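Local coordinates for NDP-rhamnosyltransferase (PDB 3TSA), which is a glycosyltransferase of the GT-B fold, built from two Rossmann-like domains, at residues 238-250 against 337-351. Sequence-based numbering, arbitrary orientation.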
loop_
_atom_site.group_PDB
_atom_site.type_symbol
_atom_site.label_atom_id
_atom_site.label_comp_id
_atom_site.label_asym_id
_atom_site.label_seq_id
_atom_site.Cartn_x
_atom_site.Cartn_y
_atom_site.Cartn_z
ATOM N N LEU A 238 -16.145 -2.616 25.331
ATOM C CA LEU A 238 -16.879 -1.764 24.390
ATOM C C LEU A 238 -18.145 -1.262 25.066
ATOM O O LEU A 238 -18.445 -0.063 25.030
ATOM C CB LEU A 238 -17.238 -2.529 23.128
ATOM C CG LEU A 238 -17.890 -1.781 21.953
ATOM C CD1 LEU A 238 -17.011 -0.604 21.432
ATOM C CD2 LEU A 238 -18.283 -2.771 20.820
ATOM N N LEU A 239 -18.876 -2.158 25.717
ATOM C CA LEU A 239 -20.149 -1.719 26.315
ATOM C C LEU A 239 -19.824 -0.713 27.397
ATOM O O LEU A 239 -20.570 0.295 27.576
ATOM C CB LEU A 239 -20.830 -2.953 26.942
ATOM C CG LEU A 239 -21.350 -3.941 25.894
ATOM C CD1 LEU A 239 -21.906 -5.261 26.548
ATOM C CD2 LEU A 239 -22.392 -3.223 24.983
ATOM N N ARG A 240 -18.757 -1.006 28.168
ATOM C CA ARG A 240 -18.389 -0.132 29.287
ATOM C C ARG A 240 -18.034 1.232 28.781
ATOM O O ARG A 240 -18.461 2.217 29.359
ATOM C CB ARG A 240 -17.223 -0.681 30.119
ATOM C CG ARG A 240 -17.655 -1.845 31.026
ATOM C CD ARG A 240 -16.529 -2.816 31.410
ATOM N NE ARG A 240 -17.069 -3.924 32.262
ATOM C CZ ARG A 240 -16.411 -5.058 32.553
ATOM N NH1 ARG A 240 -15.253 -5.344 32.026
ATOM N NH2 ARG A 240 -17.026 -5.975 33.305
ATOM N N ALA A 241 -17.270 1.316 27.701
ATOM C CA ALA A 241 -16.864 2.643 27.183
ATOM C C ALA A 241 -18.020 3.401 26.581
ATOM O O ALA A 241 -18.098 4.613 26.730
ATOM C CB ALA A 241 -15.731 2.477 26.081
ATOM N N VAL A 242 -18.890 2.698 25.855
ATOM C CA VAL A 242 -20.071 3.342 25.197
ATOM C C VAL A 242 -20.995 3.930 26.298
ATOM O O VAL A 242 -21.460 5.060 26.186
ATOM C CB VAL A 242 -20.838 2.344 24.337
ATOM C CG1 VAL A 242 -22.219 2.950 23.973
ATOM C CG2 VAL A 242 -20.019 2.173 23.045
ATOM N N ALA A 243 -21.186 3.187 27.380
ATOM C CA ALA A 243 -22.069 3.666 28.471
ATOM C C ALA A 243 -21.449 4.882 29.162
ATOM O O ALA A 243 -22.085 5.949 29.329
ATOM C CB ALA A 243 -22.273 2.554 29.480
ATOM N N ALA A 244 -20.169 4.790 29.530
ATOM C CA ALA A 244 -19.545 5.902 30.196
ATOM C C ALA A 244 -19.534 7.160 29.288
ATOM O O ALA A 244 -19.802 8.295 29.793
ATOM C CB ALA A 244 -18.135 5.492 30.600
ATOM N N ALA A 245 -19.221 6.993 28.007
ATOM C CA ALA A 245 -19.093 8.166 27.130
ATOM C C ALA A 245 -20.466 8.767 26.862
ATOM O O ALA A 245 -20.641 9.985 26.951
ATOM C CB ALA A 245 -18.389 7.833 25.770
ATOM N N THR A 246 -21.427 7.941 26.491
ATOM C CA THR A 246 -22.668 8.542 25.946
ATOM C C THR A 246 -23.537 9.163 27.043
ATOM O O THR A 246 -24.409 9.996 26.759
ATOM C CB THR A 246 -23.493 7.538 25.121
ATOM O OG1 THR A 246 -23.823 6.374 25.914
ATOM C CG2 THR A 246 -22.720 7.120 23.853
ATOM N N GLU A 247 -23.343 8.725 28.276
ATOM C CA GLU A 247 -24.069 9.285 29.377
ATOM C C GLU A 247 -23.569 10.635 29.830
ATOM O O GLU A 247 -24.233 11.318 30.569
ATOM C CB GLU A 247 -23.965 8.325 30.540
ATOM C CG GLU A 247 -24.894 7.151 30.340
ATOM C CD GLU A 247 -24.970 6.289 31.602
ATOM O OE1 GLU A 247 -25.241 5.086 31.408
ATOM O OE2 GLU A 247 -24.742 6.821 32.746
ATOM N N LEU A 248 -22.370 11.025 29.404
ATOM C CA LEU A 248 -21.760 12.227 29.873
ATOM C C LEU A 248 -22.306 13.409 29.105
ATOM O O LEU A 248 -22.469 13.310 27.869
ATOM C CB LEU A 248 -20.233 12.110 29.729
ATOM C CG LEU A 248 -19.475 13.171 30.528
ATOM C CD1 LEU A 248 -19.690 13.074 32.004
ATOM C CD2 LEU A 248 -18.019 13.241 30.185
ATOM N N PRO A 249 -22.638 14.532 29.855
ATOM C CA PRO A 249 -23.222 15.698 29.221
ATOM C C PRO A 249 -22.204 16.204 28.243
ATOM O O PRO A 249 -20.987 16.284 28.588
ATOM C CB PRO A 249 -23.347 16.746 30.366
ATOM C CG PRO A 249 -23.258 15.989 31.671
ATOM C CD PRO A 249 -22.525 14.680 31.343
ATOM N N GLY A 250 -22.652 16.494 27.041
ATOM C CA GLY A 250 -21.785 17.177 26.110
ATOM C C GLY A 250 -21.241 16.257 25.022
ATOM O O GLY A 250 -20.913 16.736 23.956
ATOM N N GLU A 337 -10.013 -4.988 36.041
ATOM C CA GLU A 337 -11.415 -5.116 35.859
ATOM C C GLU A 337 -12.283 -4.289 36.812
ATOM O O GLU A 337 -13.310 -3.692 36.395
ATOM C CB GLU A 337 -11.815 -6.604 35.901
ATOM C CG GLU A 337 -13.232 -6.729 35.340
ATOM C CD GLU A 337 -13.843 -8.124 35.658
ATOM O OE1 GLU A 337 -13.604 -8.654 36.763
ATOM O OE2 GLU A 337 -14.587 -8.659 34.780
ATOM N N GLN A 338 -11.838 -4.198 38.086
ATOM C CA GLN A 338 -12.547 -3.385 39.050
ATOM C C GLN A 338 -12.636 -1.904 38.657
ATOM O O GLN A 338 -13.723 -1.286 38.856
ATOM C CB GLN A 338 -12.030 -3.581 40.483
ATOM C CG GLN A 338 -10.688 -3.094 40.789
ATOM C CD GLN A 338 -10.648 -1.578 41.018
ATOM O OE1 GLN A 338 -11.559 -0.996 41.627
ATOM N NE2 GLN A 338 -9.562 -0.937 40.580
ATOM N N ALA A 339 -11.545 -1.355 38.089
ATOM C CA ALA A 339 -11.606 0.007 37.559
ATOM C C ALA A 339 -12.432 0.096 36.287
ATOM O O ALA A 339 -13.216 1.034 36.083
ATOM C CB ALA A 339 -10.163 0.524 37.313
ATOM N N GLN A 340 -12.221 -0.833 35.383
ATOM C CA GLN A 340 -12.874 -0.734 34.058
ATOM C C GLN A 340 -14.397 -0.861 34.132
ATOM O O GLN A 340 -15.116 -0.287 33.299
ATOM C CB GLN A 340 -12.287 -1.707 33.039
ATOM C CG GLN A 340 -10.816 -1.449 32.751
ATOM C CD GLN A 340 -10.169 -2.496 31.937
ATOM O OE1 GLN A 340 -10.802 -3.342 31.289
ATOM N NE2 GLN A 340 -8.835 -2.442 31.928
ATOM N N SER A 341 -14.870 -1.623 35.132
ATOM C CA SER A 341 -16.298 -1.901 35.366
ATOM C C SER A 341 -16.901 -0.898 36.367
ATOM O O SER A 341 -18.051 -1.083 36.740
ATOM C CB SER A 341 -16.510 -3.342 35.906
ATOM O OG SER A 341 -15.842 -3.546 37.130
ATOM N N ASP A 342 -16.127 0.080 36.827
ATOM C CA ASP A 342 -16.587 1.119 37.794
ATOM C C ASP A 342 -17.159 2.243 36.929
ATOM O O ASP A 342 -16.424 3.116 36.490
ATOM C CB ASP A 342 -15.424 1.577 38.670
ATOM C CG ASP A 342 -15.863 2.477 39.801
ATOM O OD1 ASP A 342 -16.907 3.127 39.642
ATOM O OD2 ASP A 342 -15.080 2.580 40.781
ATOM N N HIS A 343 -18.468 2.211 36.698
ATOM C CA HIS A 343 -19.103 3.114 35.707
ATOM C C HIS A 343 -18.910 4.559 36.164
ATOM O O HIS A 343 -18.597 5.483 35.377
ATOM C CB HIS A 343 -20.608 2.819 35.549
ATOM C CG HIS A 343 -21.324 3.861 34.733
ATOM N ND1 HIS A 343 -21.197 3.945 33.371
ATOM C CD2 HIS A 343 -22.174 4.849 35.096
ATOM C CE1 HIS A 343 -21.932 4.942 32.916
ATOM N NE2 HIS A 343 -22.534 5.510 33.944
ATOM N N GLU A 344 -19.057 4.770 37.460
ATOM C CA GLU A 344 -18.819 6.136 37.945
ATOM C C GLU A 344 -17.394 6.674 37.727
ATOM O O GLU A 344 -17.169 7.863 37.319
ATOM C CB GLU A 344 -19.211 6.191 39.446
ATOM C CG GLU A 344 -18.980 7.570 40.130
ATOM C CD GLU A 344 -19.330 7.564 41.646
ATOM O OE1 GLU A 344 -18.480 7.146 42.492
ATOM O OE2 GLU A 344 -20.455 7.985 41.976
ATOM N N GLN A 345 -16.417 5.845 38.049
ATOM C CA GLN A 345 -15.010 6.198 37.914
ATOM C C GLN A 345 -14.669 6.432 36.416
ATOM O O GLN A 345 -13.936 7.375 36.074
ATOM C CB GLN A 345 -14.132 5.078 38.521
ATOM C CG GLN A 345 -12.618 5.247 38.179
ATOM C CD GLN A 345 -11.732 4.112 38.815
ATOM O OE1 GLN A 345 -12.177 3.335 39.700
ATOM N NE2 GLN A 345 -10.496 4.040 38.365
ATOM N N PHE A 346 -15.230 5.573 35.559
ATOM C CA PHE A 346 -15.004 5.644 34.091
ATOM C C PHE A 346 -15.542 6.979 33.550
ATOM O O PHE A 346 -14.817 7.751 32.870
ATOM C CB PHE A 346 -15.655 4.423 33.472
ATOM C CG PHE A 346 -15.215 4.062 32.060
ATOM C CD1 PHE A 346 -14.698 5.026 31.186
ATOM C CD2 PHE A 346 -15.302 2.724 31.633
ATOM C CE1 PHE A 346 -14.306 4.646 29.912
ATOM C CE2 PHE A 346 -14.927 2.332 30.350
ATOM C CZ PHE A 346 -14.400 3.326 29.465
ATOM N N THR A 347 -16.802 7.283 33.918
ATOM C CA THR A 347 -17.425 8.552 33.534
ATOM C C THR A 347 -16.626 9.732 34.063
ATOM O O THR A 347 -16.384 10.702 33.299
ATOM C CB THR A 347 -18.890 8.552 34.125
ATOM O OG1 THR A 347 -19.578 7.499 33.424
ATOM C CG2 THR A 347 -19.546 9.807 33.745
ATOM N N ASP A 348 -16.211 9.660 35.334
ATOM C CA ASP A 348 -15.498 10.766 35.954
ATOM C C ASP A 348 -14.144 10.970 35.216
ATOM O O ASP A 348 -13.693 12.132 35.029
ATOM C CB ASP A 348 -15.275 10.513 37.472
ATOM C CG ASP A 348 -16.518 10.759 38.299
ATOM O OD1 ASP A 348 -17.499 11.233 37.787
ATOM O OD2 ASP A 348 -16.507 10.419 39.496
ATOM N N SER A 349 -13.581 9.878 34.717
ATOM C CA SER A 349 -12.266 9.953 34.032
ATOM C C SER A 349 -12.422 10.694 32.703
ATOM O O SER A 349 -11.564 11.484 32.296
ATOM C CB SER A 349 -11.715 8.564 33.748
ATOM O OG SER A 349 -11.321 7.940 34.940
ATOM N N ILE A 350 -13.473 10.386 31.987
ATOM C CA ILE A 350 -13.743 11.100 30.743
ATOM C C ILE A 350 -13.933 12.576 30.992
ATOM O O ILE A 350 -13.292 13.410 30.334
ATOM C CB ILE A 350 -15.028 10.552 30.038
ATOM C CG1 ILE A 350 -14.792 9.083 29.603
ATOM C CG2 ILE A 350 -15.331 11.436 28.774
ATOM C CD1 ILE A 350 -16.063 8.369 29.049
ATOM N N ALA A 351 -14.770 12.910 31.971
ATOM C CA ALA A 351 -14.998 14.307 32.332
ATOM C C ALA A 351 -13.698 15.010 32.726
ATOM O O ALA A 351 -13.517 16.160 32.359
ATOM C CB ALA A 351 -16.045 14.429 33.501
HETATM O O HOH W 1 -13.339 -4.037 30.373
HETATM O O HOH W 2 -19.352 2.202 32.046
HETATM O O HOH W 3 -14.359 -8.059 32.068
#
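A244 and T347 mark where helix 238-246 passes over helix 343-351, their CA atoms 4.8 Å apart and the segment axes crossing at -58° with a closest approach of 8.6 Å. A244, with just a methyl for a side chain, permits this nearness. That methyl rests on one face of the F346 ring, a CH-pi contact with CB 3.8 Å from the ring centroid, while the far end of the ring, CZ, reaches A241 CA at 3.4 Å. F346 gets there because its CG stands anti to the backbone N (chi1 -163°). Beyond it, I350 lays CD1 against the backbone of A245, and its CG2 branch meets L248 CD2 at 3.5 Å. L248 CD1 turns instead to the methyl of T347, whose hydroxyl is bonded back to H343 O, leaving an apolar branch for the leucine.

H343 suits the exposed side because both ring nitrogens find partners: NE2 donates to the acidic E247 OE2 (2.8 Å) in a bent bond of 136° from above the carboxylate plane, and ND1 shares a water with R240 O. R240 is long enough to pass Q340 O with its aliphatic part and set its guanidinium over S341 CB. The direct salt bridge to E337 is long (NH2 to OE2, 3.9 Å). NH1 binds two waters, one probably donating to E337 OE2, the other donating to Q340 OE1; NE2 of this amide is held by L334 O and P313 O.

In this C-terminal Rossmann-like domain, both helices pack against the parallel sheet: A241, F346 and I350 touch I291 of strand 289-292, F346 and I350 also reach L310 of strand 309-311, and V242 lies on I255 of strand 251-256.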